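Local structure of DUF574 domain-containing protein (Thermobifida fusca, 2QE6) at residues M162-H168 against L192-L197; Y182-L186 against Q230-F234; P21-R25 against D111-V116. The protein binds S-adenosylmethionine in a Rossmann-like fold and is probably an S-adenosylmethionine-dependent methyltransferase whose substrate is not known. The protein carries 1 engineered substitution. All blocks are in the same frame, centred on the assembly; numbering follows the deposited sequence. Where two conformers were deposited one is given.

Contact 1: residues M162-H168 against L192-L197. With SAM (S-adenosylmethionine), chain F.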
loop_
_atom_site.group_PDB
_atom_site.type_symbol
_atom_site.label_atom_id
_atom_site.label_comp_id
_atom_site.label_asym_id
_atom_site.label_seq_id
_atom_site.Cartn_x
_atom_site.Cartn_y
_atom_site.Cartn_z
HETATM N N MSE A 162 3.549 -5.108 -4.208
HETATM C CA MSE A 162 2.458 -4.622 -3.359
HETATM C C MSE A 162 2.075 -3.242 -3.815
HETATM O O MSE A 162 2.935 -2.410 -4.068
HETATM C CB MSE A 162 2.912 -4.551 -1.908
HETATM C CG MSE A 162 3.300 -5.881 -1.321
HETATM SE SE MSE A 162 4.252 -5.709 0.358
HETATM C CE MSE A 162 3.051 -4.657 1.491
ATOM N N LEU A 163 0.779 -3.035 -4.036
ATOM C CA LEU A 163 0.214 -1.718 -4.208
ATOM C C LEU A 163 -0.875 -1.547 -3.134
ATOM O O LEU A 163 -2.034 -1.243 -3.420
ATOM C CB LEU A 163 -0.348 -1.539 -5.622
ATOM C CG LEU A 163 0.725 -1.417 -6.721
ATOM C CD1 LEU A 163 0.784 -2.624 -7.544
ATOM C CD2 LEU A 163 0.445 -0.205 -7.597
ATOM N N VAL A 164 -0.475 -1.797 -1.896
ATOM C CA VAL A 164 -1.337 -1.733 -0.746
ATOM C C VAL A 164 -1.581 -0.226 -0.449
ATOM O O VAL A 164 -0.635 0.559 -0.405
ATOM C CB VAL A 164 -0.707 -2.531 0.462
ATOM C CG1 VAL A 164 -1.530 -2.346 1.759
ATOM C CG2 VAL A 164 -0.623 -4.033 0.118
ATOM N N GLY A 165 -2.853 0.164 -0.342
ATOM C CA GLY A 165 -3.239 1.548 -0.141
ATOM C C GLY A 165 -2.839 2.506 -1.234
ATOM O O GLY A 165 -2.698 3.725 -0.979
HETATM N N MSE A 166 -2.654 1.968 -2.445
HETATM C CA MSE A 166 -1.952 2.670 -3.557
HETATM C C MSE A 166 -2.847 2.649 -4.824
HETATM O O MSE A 166 -2.823 3.593 -5.645
HETATM C CB MSE A 166 -0.546 1.963 -3.717
HETATM C CG MSE A 166 0.670 2.476 -4.627
HETATM SE SE MSE A 166 0.734 4.362 -4.775
HETATM C CE MSE A 166 0.364 4.453 -6.676
ATOM N N LEU A 167 -3.681 1.624 -5.001
ATOM C CA LEU A 167 -4.399 1.495 -6.291
ATOM C C LEU A 167 -5.285 2.700 -6.581
ATOM O O LEU A 167 -5.441 3.095 -7.733
ATOM C CB LEU A 167 -5.250 0.201 -6.364
ATOM C CG LEU A 167 -6.032 -0.162 -7.662
ATOM C CD1 LEU A 167 -5.101 -0.229 -8.861
ATOM C CD2 LEU A 167 -6.853 -1.503 -7.573
ATOM N N HIS A 168 -5.894 3.260 -5.541
ATOM C CA HIS A 168 -6.840 4.383 -5.737
ATOM C C HIS A 168 -6.129 5.716 -6.052
ATOM O O HIS A 168 -6.772 6.722 -6.257
ATOM C CB HIS A 168 -7.794 4.523 -4.529
ATOM C CG HIS A 168 -7.113 4.552 -3.186
ATOM N ND1 HIS A 168 -6.834 3.415 -2.467
ATOM C CD2 HIS A 168 -6.631 5.586 -2.454
ATOM C CE1 HIS A 168 -6.240 3.745 -1.336
ATOM N NE2 HIS A 168 -6.090 5.058 -1.310
ATOM N N LEU A 192 0.774 -10.545 -6.551
ATOM C CA LEU A 192 0.398 -9.137 -6.495
ATOM C C LEU A 192 -0.581 -8.946 -5.333
ATOM O O LEU A 192 -1.607 -9.630 -5.274
ATOM C CB LEU A 192 -0.279 -8.715 -7.799
ATOM C CG LEU A 192 -0.697 -7.248 -7.965
ATOM C CD1 LEU A 192 0.487 -6.327 -7.896
ATOM C CD2 LEU A 192 -1.475 -7.105 -9.302
ATOM N N PHE A 193 -0.225 -8.069 -4.396
ATOM C CA PHE A 193 -1.037 -7.752 -3.189
ATOM C C PHE A 193 -1.433 -6.265 -3.317
ATOM O O PHE A 193 -0.565 -5.394 -3.360
ATOM C CB PHE A 193 -0.164 -8.038 -1.950
ATOM C CG PHE A 193 -0.778 -7.712 -0.604
ATOM C CD1 PHE A 193 -2.140 -7.516 -0.423
ATOM C CD2 PHE A 193 0.047 -7.700 0.533
ATOM C CE1 PHE A 193 -2.678 -7.285 0.844
ATOM C CE2 PHE A 193 -0.483 -7.443 1.799
ATOM C CZ PHE A 193 -1.864 -7.254 1.954
HETATM N N MSE A 194 -2.732 -5.972 -3.460
HETATM C CA MSE A 194 -3.185 -4.602 -3.513
HETATM C C MSE A 194 -4.356 -4.350 -2.575
HETATM O O MSE A 194 -5.130 -5.267 -2.278
HETATM C CB MSE A 194 -3.660 -4.256 -4.937
HETATM C CG MSE A 194 -2.665 -4.655 -6.004
HETATM SE SE MSE A 194 -3.069 -3.802 -7.702
HETATM C CE MSE A 194 -4.516 -4.953 -8.353
ATOM N N THR A 195 -4.517 -3.104 -2.133
ATOM C CA THR A 195 -5.747 -2.716 -1.457
ATOM C C THR A 195 -6.193 -1.414 -2.119
ATOM O O THR A 195 -5.396 -0.730 -2.742
ATOM C CB THR A 195 -5.619 -2.588 0.048
ATOM O OG1 THR A 195 -4.940 -1.362 0.373
ATOM C CG2 THR A 195 -4.920 -3.808 0.635
ATOM N N SER A 196 -7.448 -1.065 -1.956
ATOM C CA SER A 196 -8.005 0.046 -2.706
ATOM C C SER A 196 -9.263 0.536 -2.018
ATOM O O SER A 196 -10.056 -0.259 -1.546
ATOM C CB SER A 196 -8.394 -0.397 -4.098
ATOM O OG SER A 196 -9.007 0.694 -4.847
ATOM N N LEU A 197 -9.447 1.849 -2.026
ATOM C CA LEU A 197 -10.735 2.445 -1.847
ATOM C C LEU A 197 -11.732 1.817 -2.821
ATOM O O LEU A 197 -11.458 1.702 -4.030
ATOM C CB LEU A 197 -10.590 3.960 -2.067
ATOM C CG LEU A 197 -11.773 4.912 -1.888
ATOM C CD1 LEU A 197 -12.442 4.804 -0.487
ATOM C CD2 LEU A 197 -11.237 6.301 -2.157
HETATM N N SAM F . 1.148 1.417 1.319
HETATM C CA SAM F . 0.923 2.052 2.677
HETATM C C SAM F . -0.244 1.374 3.359
HETATM O O SAM F . -0.316 1.347 4.582
HETATM O OXT SAM F . -1.150 0.866 2.684
HETATM C CB SAM F . 0.615 3.562 2.680
HETATM C CG SAM F . -0.691 3.986 1.990
HETATM S SD SAM F . -0.950 5.783 1.815
HETATM C CE SAM F . 0.587 6.283 2.628
HETATM C "C5'" SAM F . -0.385 5.893 0.105
HETATM C "C4'" SAM F . 1.106 6.029 -0.230
HETATM O "O4'" SAM F . 1.292 5.865 -1.640
HETATM C "C3'" SAM F . 1.704 7.404 0.108
HETATM O "O3'" SAM F . 2.880 7.275 0.888
HETATM C "C2'" SAM F . 1.982 8.092 -1.219
HETATM O "O2'" SAM F . 3.027 9.072 -1.184
HETATM C "C1'" SAM F . 2.217 6.864 -2.094
HETATM N N9 SAM F . 1.978 7.189 -3.500
HETATM C C8 SAM F . 0.799 7.595 -4.123
HETATM N N7 SAM F . 1.050 7.772 -5.447
HETATM C C5 SAM F . 2.368 7.464 -5.665
HETATM C C6 SAM F . 3.141 7.449 -6.836
HETATM N N6 SAM F . 2.576 7.822 -8.018
HETATM N N1 SAM F . 4.468 7.073 -6.721
HETATM C C2 SAM F . 5.042 6.706 -5.486
HETATM N N3 SAM F . 4.276 6.731 -4.324
HETATM C C4 SAM F . 2.958 7.096 -4.441
#
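V164 sets its methyl CG2 squarely on the F193 ring, 3.6 Å from the centroid and only 4° off the normal, a CH-pi contact in the closely packed, buried part of the pairing. With V164 CG1 anti to the backbone N (chi1 174°), CG2 is turned to the ring and CG1 to the carboxylate of S-adenosylmethionine. M162 CG lies alongside F193 CB on one face of the sheet, and L163 CB packs on M194 CG on the other. Without the F193 ring, as with an alanine here, V164 CG2 and M162 CG would probably face a gap, and V164 would be less firmly placed. Parallel strands 160-163 and 191-197 are joined by the L163 N to F193 O bond (2.8 Å), but the return bond from T195 N to L163 O is weak at 3.4 Å. T195 OG1, also bonded to N61, accepts from G165 N at 2.7 Å. In contrast to this buried side, H168 is partly exposed, one ring face covered by L197 CB; L167 N, buried here, finds no partner. V164 O accepts from the ligand amino N at 2.6 Å, and the V164-F193 contact and the threonine bond probably hold the turn that presents this carbonyl to the cofactor.

Contact 2: residues Y182-L186 against Q230-F234; sequences YRDAL and QFGDF
The C-terminal end of helix 175-185, the crossover helix of a beta-alpha-beta unit, meets the turn that leads from helix 224-229 into strand 235-243, and R183 carries most of the contact. Its aliphatic part crosses the ring of F234: R183 CD stands over one face, 4.0 Å from the centroid, in a CH-pi contact, and R183 CB approaches F234 CZ at 3.7 Å. L186 CD1 comes to the edge of the same ring, 3.9 Å from F234 CE2. A bend at chi3 (-46°) stands the guanidinium nearly upright to the ring, the two planes 82° apart, and lays one of its faces over G232 CA. R183 NH1 gives a weak, bent bond to Q230 O (2.8 Å, 127° at the hydrogen). It also donates to a water in the guanidinium plane. That water donates to Q230 OE1, while Q230 NE2 is bonded to D176; a second water accepts from R183 NE. G232 has positive phi, and a side chain on it would run into R183 NE. The bond from F234 N to F231 O (2.9 Å) closes a type II' beta turn with glycine at its second position, a residue well suited to that turn type.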
loop_
_atom_site.group_PDB
_atom_site.type_symbol
_atom_site.label_atom_id
_atom_site.label_comp_id
_atom_site.label_asym_id
_atom_site.label_seq_id
_atom_site.Cartn_x
_atom_site.Cartn_y
_atom_site.Cartn_z
ATOM N N TYR A 182 3.986 -4.148 -13.868
ATOM C CA TYR A 182 4.515 -4.839 -12.696
ATOM C C TYR A 182 4.118 -6.330 -12.741
ATOM O O TYR A 182 4.906 -7.165 -12.366
ATOM C CB TYR A 182 4.029 -4.156 -11.385
ATOM C CG TYR A 182 4.554 -2.728 -11.178
ATOM C CD1 TYR A 182 5.910 -2.491 -10.981
ATOM C CD2 TYR A 182 3.689 -1.619 -11.194
ATOM C CE1 TYR A 182 6.422 -1.194 -10.796
ATOM C CE2 TYR A 182 4.200 -0.301 -11.008
ATOM C CZ TYR A 182 5.574 -0.120 -10.816
ATOM O OH TYR A 182 6.123 1.134 -10.635
ATOM N N ARG A 183 2.894 -6.658 -13.168
ATOM C CA ARG A 183 2.477 -8.077 -13.300
ATOM C C ARG A 183 3.350 -8.796 -14.307
ATOM O O ARG A 183 3.738 -9.939 -14.087
ATOM C CB ARG A 183 1.016 -8.209 -13.761
ATOM C CG ARG A 183 -0.003 -7.789 -12.717
ATOM C CD ARG A 183 -1.365 -8.323 -12.990
ATOM N NE ARG A 183 -1.674 -8.122 -14.383
ATOM C CZ ARG A 183 -2.296 -7.080 -14.908
ATOM N NH1 ARG A 183 -2.758 -6.108 -14.162
ATOM N NH2 ARG A 183 -2.463 -7.035 -16.223
ATOM N N ASP A 184 3.652 -8.104 -15.407
ATOM C CA ASP A 184 4.453 -8.651 -16.489
ATOM C C ASP A 184 5.890 -8.893 -16.050
ATOM O O ASP A 184 6.486 -9.835 -16.523
ATOM C CB ASP A 184 4.440 -7.754 -17.735
ATOM C CG ASP A 184 3.113 -7.782 -18.473
ATOM O OD1 ASP A 184 2.265 -8.645 -18.173
ATOM O OD2 ASP A 184 2.913 -6.902 -19.347
ATOM N N ALA A 185 6.433 -8.068 -15.155
ATOM C CA ALA A 185 7.800 -8.276 -14.615
ATOM C C ALA A 185 8.008 -9.552 -13.816
ATOM O O ALA A 185 9.122 -10.044 -13.700
ATOM C CB ALA A 185 8.259 -7.076 -13.763
ATOM N N LEU A 186 6.941 -10.070 -13.238
ATOM C CA LEU A 186 7.021 -11.172 -12.293
ATOM C C LEU A 186 7.160 -12.557 -12.930
ATOM O O LEU A 186 6.582 -12.845 -13.976
ATOM C CB LEU A 186 5.790 -11.145 -11.382
ATOM C CG LEU A 186 5.705 -9.918 -10.461
ATOM C CD1 LEU A 186 4.260 -9.818 -9.869
ATOM C CD2 LEU A 186 6.841 -9.957 -9.389
ATOM N N GLN A 230 -7.725 -5.605 -12.125
ATOM C CA GLN A 230 -6.322 -5.154 -12.118
ATOM C C GLN A 230 -5.367 -6.248 -11.664
ATOM O O GLN A 230 -4.149 -6.093 -11.721
ATOM C CB GLN A 230 -6.163 -3.888 -11.277
ATOM C CG GLN A 230 -6.838 -2.663 -11.926
ATOM C CD GLN A 230 -6.319 -2.367 -13.272
ATOM O OE1 GLN A 230 -5.133 -2.583 -13.551
ATOM N NE2 GLN A 230 -7.213 -1.883 -14.172
ATOM N N PHE A 231 -5.932 -7.376 -11.247
ATOM C CA PHE A 231 -5.157 -8.593 -11.028
ATOM C C PHE A 231 -4.920 -9.373 -12.353
ATOM O O PHE A 231 -4.203 -10.351 -12.358
ATOM C CB PHE A 231 -5.834 -9.460 -9.961
ATOM C CG PHE A 231 -5.765 -8.863 -8.567
ATOM C CD1 PHE A 231 -6.724 -7.975 -8.131
ATOM C CD2 PHE A 231 -4.713 -9.160 -7.720
ATOM C CE1 PHE A 231 -6.640 -7.393 -6.877
ATOM C CE2 PHE A 231 -4.630 -8.593 -6.446
ATOM C CZ PHE A 231 -5.591 -7.722 -6.024
ATOM N N GLY A 232 -5.517 -8.935 -13.470
ATOM C CA GLY A 232 -5.257 -9.567 -14.783
ATOM C C GLY A 232 -5.519 -11.060 -14.722
ATOM O O GLY A 232 -6.468 -11.473 -14.121
ATOM N N ASP A 233 -4.642 -11.853 -15.321
ATOM C CA ASP A 233 -4.679 -13.325 -15.286
ATOM C C ASP A 233 -4.241 -13.952 -13.999
ATOM O O ASP A 233 -4.121 -15.172 -13.931
ATOM C CB ASP A 233 -3.639 -13.918 -16.262
ATOM C CG ASP A 233 -3.886 -13.564 -17.699
ATOM O OD1 ASP A 233 -5.050 -13.237 -18.059
ATOM O OD2 ASP A 233 -2.888 -13.646 -18.465
ATOM N N PHE A 234 -3.844 -13.174 -13.017
ATOM C CA PHE A 234 -3.349 -13.789 -11.793
ATOM C C PHE A 234 -4.501 -14.556 -11.111
ATOM O O PHE A 234 -5.646 -14.193 -11.242
ATOM C CB PHE A 234 -2.762 -12.731 -10.858
ATOM C CG PHE A 234 -1.368 -12.276 -11.214
ATOM C CD1 PHE A 234 -0.932 -12.220 -12.530
ATOM C CD2 PHE A 234 -0.513 -11.824 -10.210
ATOM C CE1 PHE A 234 0.352 -11.763 -12.824
ATOM C CE2 PHE A 234 0.764 -11.377 -10.498
ATOM C CZ PHE A 234 1.195 -11.329 -11.805
HETATM O O HOH W 1 -3.574 -3.678 -15.398
HETATM O O HOH W 2 -1.534 -10.799 -16.086
#

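Contact 3: residues P21-R25 against D111-V116. With SAM (S-adenosylmethionine), chain F.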
loop_
_atom_site.group_PDB
_atom_site.type_symbol
_atom_site.label_atom_id
_atom_site.label_comp_id
_atom_site.label_asym_id
_atom_site.label_seq_id
_atom_site.Cartn_x
_atom_site.Cartn_y
_atom_site.Cartn_z
ATOM N N PRO A 21 -0.468 19.609 1.944
ATOM C CA PRO A 21 -0.457 18.226 2.437
ATOM C C PRO A 21 0.139 17.258 1.443
ATOM O O PRO A 21 0.128 17.535 0.249
ATOM C CB PRO A 21 -1.939 17.911 2.642
ATOM C CG PRO A 21 -2.655 18.775 1.673
ATOM C CD PRO A 21 -1.822 20.078 1.609
ATOM N N THR A 22 0.629 16.117 1.913
ATOM C CA THR A 22 0.985 15.006 1.014
ATOM C C THR A 22 0.207 13.753 1.429
ATOM O O THR A 22 -0.218 13.620 2.584
ATOM C CB THR A 22 2.467 14.674 1.036
ATOM O OG1 THR A 22 2.751 13.861 2.177
ATOM C CG2 THR A 22 3.356 15.949 1.099
ATOM N N ILE A 23 0.095 12.807 0.506
ATOM C CA ILE A 23 -0.601 11.534 0.761
ATOM C C ILE A 23 0.013 10.781 1.907
ATOM O O ILE A 23 -0.692 10.376 2.837
ATOM C CB ILE A 23 -0.683 10.618 -0.499
ATOM C CG1 ILE A 23 -1.521 11.303 -1.620
ATOM C CG2 ILE A 23 -1.354 9.301 -0.099
ATOM C CD1 ILE A 23 -1.300 10.746 -3.121
ATOM N N ALA A 24 1.323 10.621 1.881
ATOM C CA ALA A 24 1.988 9.869 2.945
ATOM C C ALA A 24 1.742 10.467 4.320
ATOM O O ALA A 24 1.465 9.739 5.268
ATOM C CB ALA A 24 3.510 9.756 2.678
ATOM N N ARG A 25 1.870 11.793 4.423
ATOM C CA ARG A 25 1.740 12.500 5.686
ATOM C C ARG A 25 0.346 12.542 6.233
ATOM O O ARG A 25 0.140 12.419 7.439
ATOM C CB ARG A 25 2.301 13.910 5.566
ATOM C CG ARG A 25 3.779 13.909 5.287
ATOM C CD ARG A 25 4.237 15.267 4.766
ATOM N NE ARG A 25 5.411 15.146 3.899
ATOM C CZ ARG A 25 5.998 16.170 3.293
ATOM N NH1 ARG A 25 5.517 17.404 3.432
ATOM N NH2 ARG A 25 7.074 15.955 2.543
ATOM N N ASP A 111 8.557 5.216 -2.437
ATOM C CA ASP A 111 7.554 6.231 -2.206
ATOM C C ASP A 111 7.958 7.525 -2.884
ATOM O O ASP A 111 9.105 7.790 -3.068
ATOM C CB ASP A 111 7.269 6.454 -0.712
ATOM C CG ASP A 111 5.844 6.999 -0.459
ATOM O OD1 ASP A 111 5.601 8.201 -0.641
ATOM O OD2 ASP A 111 4.958 6.231 -0.057
ATOM N N ILE A 112 6.966 8.303 -3.265
ATOM C CA ILE A 112 7.186 9.592 -3.926
ATOM C C ILE A 112 7.507 10.719 -2.920
ATOM O O ILE A 112 8.183 11.675 -3.249
ATOM C CB ILE A 112 5.955 9.967 -4.812
ATOM C CG1 ILE A 112 6.235 11.212 -5.664
ATOM C CG2 ILE A 112 4.687 10.138 -3.952
ATOM C CD1 ILE A 112 7.420 11.076 -6.577
ATOM N N ASP A 113 7.006 10.604 -1.695
ATOM C CA ASP A 113 7.275 11.586 -0.642
ATOM C C ASP A 113 8.710 11.421 -0.181
ATOM O O ASP A 113 9.021 10.420 0.381
ATOM C CB ASP A 113 6.305 11.374 0.557
ATOM C CG ASP A 113 6.283 12.549 1.518
ATOM O OD1 ASP A 113 7.333 13.249 1.600
ATOM O OD2 ASP A 113 5.247 12.754 2.226
ATOM N N PRO A 114 9.559 12.440 -0.361
ATOM C CA PRO A 114 10.921 12.391 0.138
ATOM C C PRO A 114 11.059 12.179 1.639
ATOM O O PRO A 114 12.115 11.745 2.085
ATOM C CB PRO A 114 11.491 13.751 -0.236
ATOM C CG PRO A 114 10.392 14.555 -0.734
ATOM C CD PRO A 114 9.274 13.690 -1.090
HETATM N N MSE A 115 10.038 12.513 2.430
HETATM C CA MSE A 115 10.094 12.232 3.846
HETATM C C MSE A 115 10.238 10.734 4.162
HETATM O O MSE A 115 10.823 10.390 5.185
HETATM C CB MSE A 115 8.894 12.805 4.617
HETATM C CG MSE A 115 9.189 12.888 6.125
HETATM SE SE MSE A 115 7.648 13.545 7.057
HETATM C CE MSE A 115 7.860 15.400 6.496
ATOM N N VAL A 116 9.717 9.871 3.305
ATOM C CA VAL A 116 9.806 8.402 3.481
ATOM C C VAL A 116 11.275 7.981 3.401
ATOM O O VAL A 116 11.821 7.301 4.303
ATOM C CB VAL A 116 8.907 7.647 2.429
ATOM C CG1 VAL A 116 9.088 6.123 2.501
ATOM C CG2 VAL A 116 7.446 7.993 2.620
HETATM N N SAM F . 1.148 1.417 1.319
HETATM C CA SAM F . 0.923 2.052 2.677
HETATM C C SAM F . -0.244 1.374 3.359
HETATM O O SAM F . -0.316 1.347 4.582
HETATM O OXT SAM F . -1.150 0.866 2.684
HETATM C CB SAM F . 0.615 3.562 2.680
HETATM C CG SAM F . -0.691 3.986 1.990
HETATM S SD SAM F . -0.950 5.783 1.815
HETATM C CE SAM F . 0.587 6.283 2.628
HETATM C "C5'" SAM F . -0.385 5.893 0.105
HETATM C "C4'" SAM F . 1.106 6.029 -0.230
HETATM O "O4'" SAM F . 1.292 5.865 -1.640
HETATM C "C3'" SAM F . 1.704 7.404 0.108
HETATM O "O3'" SAM F . 2.880 7.275 0.888
HETATM C "C2'" SAM F . 1.982 8.092 -1.219
HETATM O "O2'" SAM F . 3.027 9.072 -1.184
HETATM C "C1'" SAM F . 2.217 6.864 -2.094
HETATM N N9 SAM F . 1.978 7.189 -3.500
HETATM C C8 SAM F . 0.799 7.595 -4.123
HETATM N N7 SAM F . 1.050 7.772 -5.447
HETATM C C5 SAM F . 2.368 7.464 -5.665
HETATM C C6 SAM F . 3.141 7.449 -6.836
HETATM N N6 SAM F . 2.576 7.822 -8.018
HETATM N N1 SAM F . 4.468 7.073 -6.721
HETATM C C2 SAM F . 5.042 6.706 -5.486
HETATM N N3 SAM F . 4.276 6.731 -4.324
HETATM C C4 SAM F . 2.958 7.096 -4.441
#
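D113 receives two donors from across the contact on its OD2 and one on its OD1. T22 OG1 donates to D113 OD2 at 2.7 Å, coming from above the carboxylate plane, and R25 NE adds a weak bond to the same oxygen. The stronger arm of the salt bridge runs from R25 NH2 to D113 OD1 at 2.9 Å, on the syn side but tilted out of the carboxylate plane. R25 extends from CG to NE to get there, and its NH1 is satisfied by L16 O. M115 CE covers one face of the guanidinium and T22 CG2 the opposite one. Both segments are helix starts: T22 is the N-cap of helix 23-30, its OG1 accepting from R25 N at 3.2 Å, and D113 caps helix 114-124 through M115 N to D113 OD1 (2.9 Å), so two N-caps are bonded directly to each other. At the end of the second strand of the Rossmann-like sheet, D111 OD1 accepts from D113 N with its anti lone pair, an Asx turn. D111 also grips the ribose of S-adenosylmethionine, as in many class I methyltransferases: O2' donates to D111 OD1 at 2.8 Å and O3' to D111 OD2 at 2.5 Å. G87 N also reaches OD2.

In the fold
From the N terminus, contact 3 closes first: 85 residues lie between its segments, and it brings the start of helix 23-30 to the end of strand 106-111 and the start of helix 114-124. Contact 1 opens only afterwards, closing a 23-residue beta-alpha-beta crossover between neighbouring strands 160-163 and 191-197. Contact 2 closes a 43-residue loop and crosses contact 1, since 182-186 lies between the two strands and 230-234 follows the second; M194 packs on Q230 and F231 where they meet. Contacts 1 and 3 do not touch but share S-adenosylmethionine, contact 1 mainly at the amino-acid end and adenine, contact 3 at the ribose and adenine. Contact 2 lies across the chain's centre from contact 3, their centres about 26 Å apart.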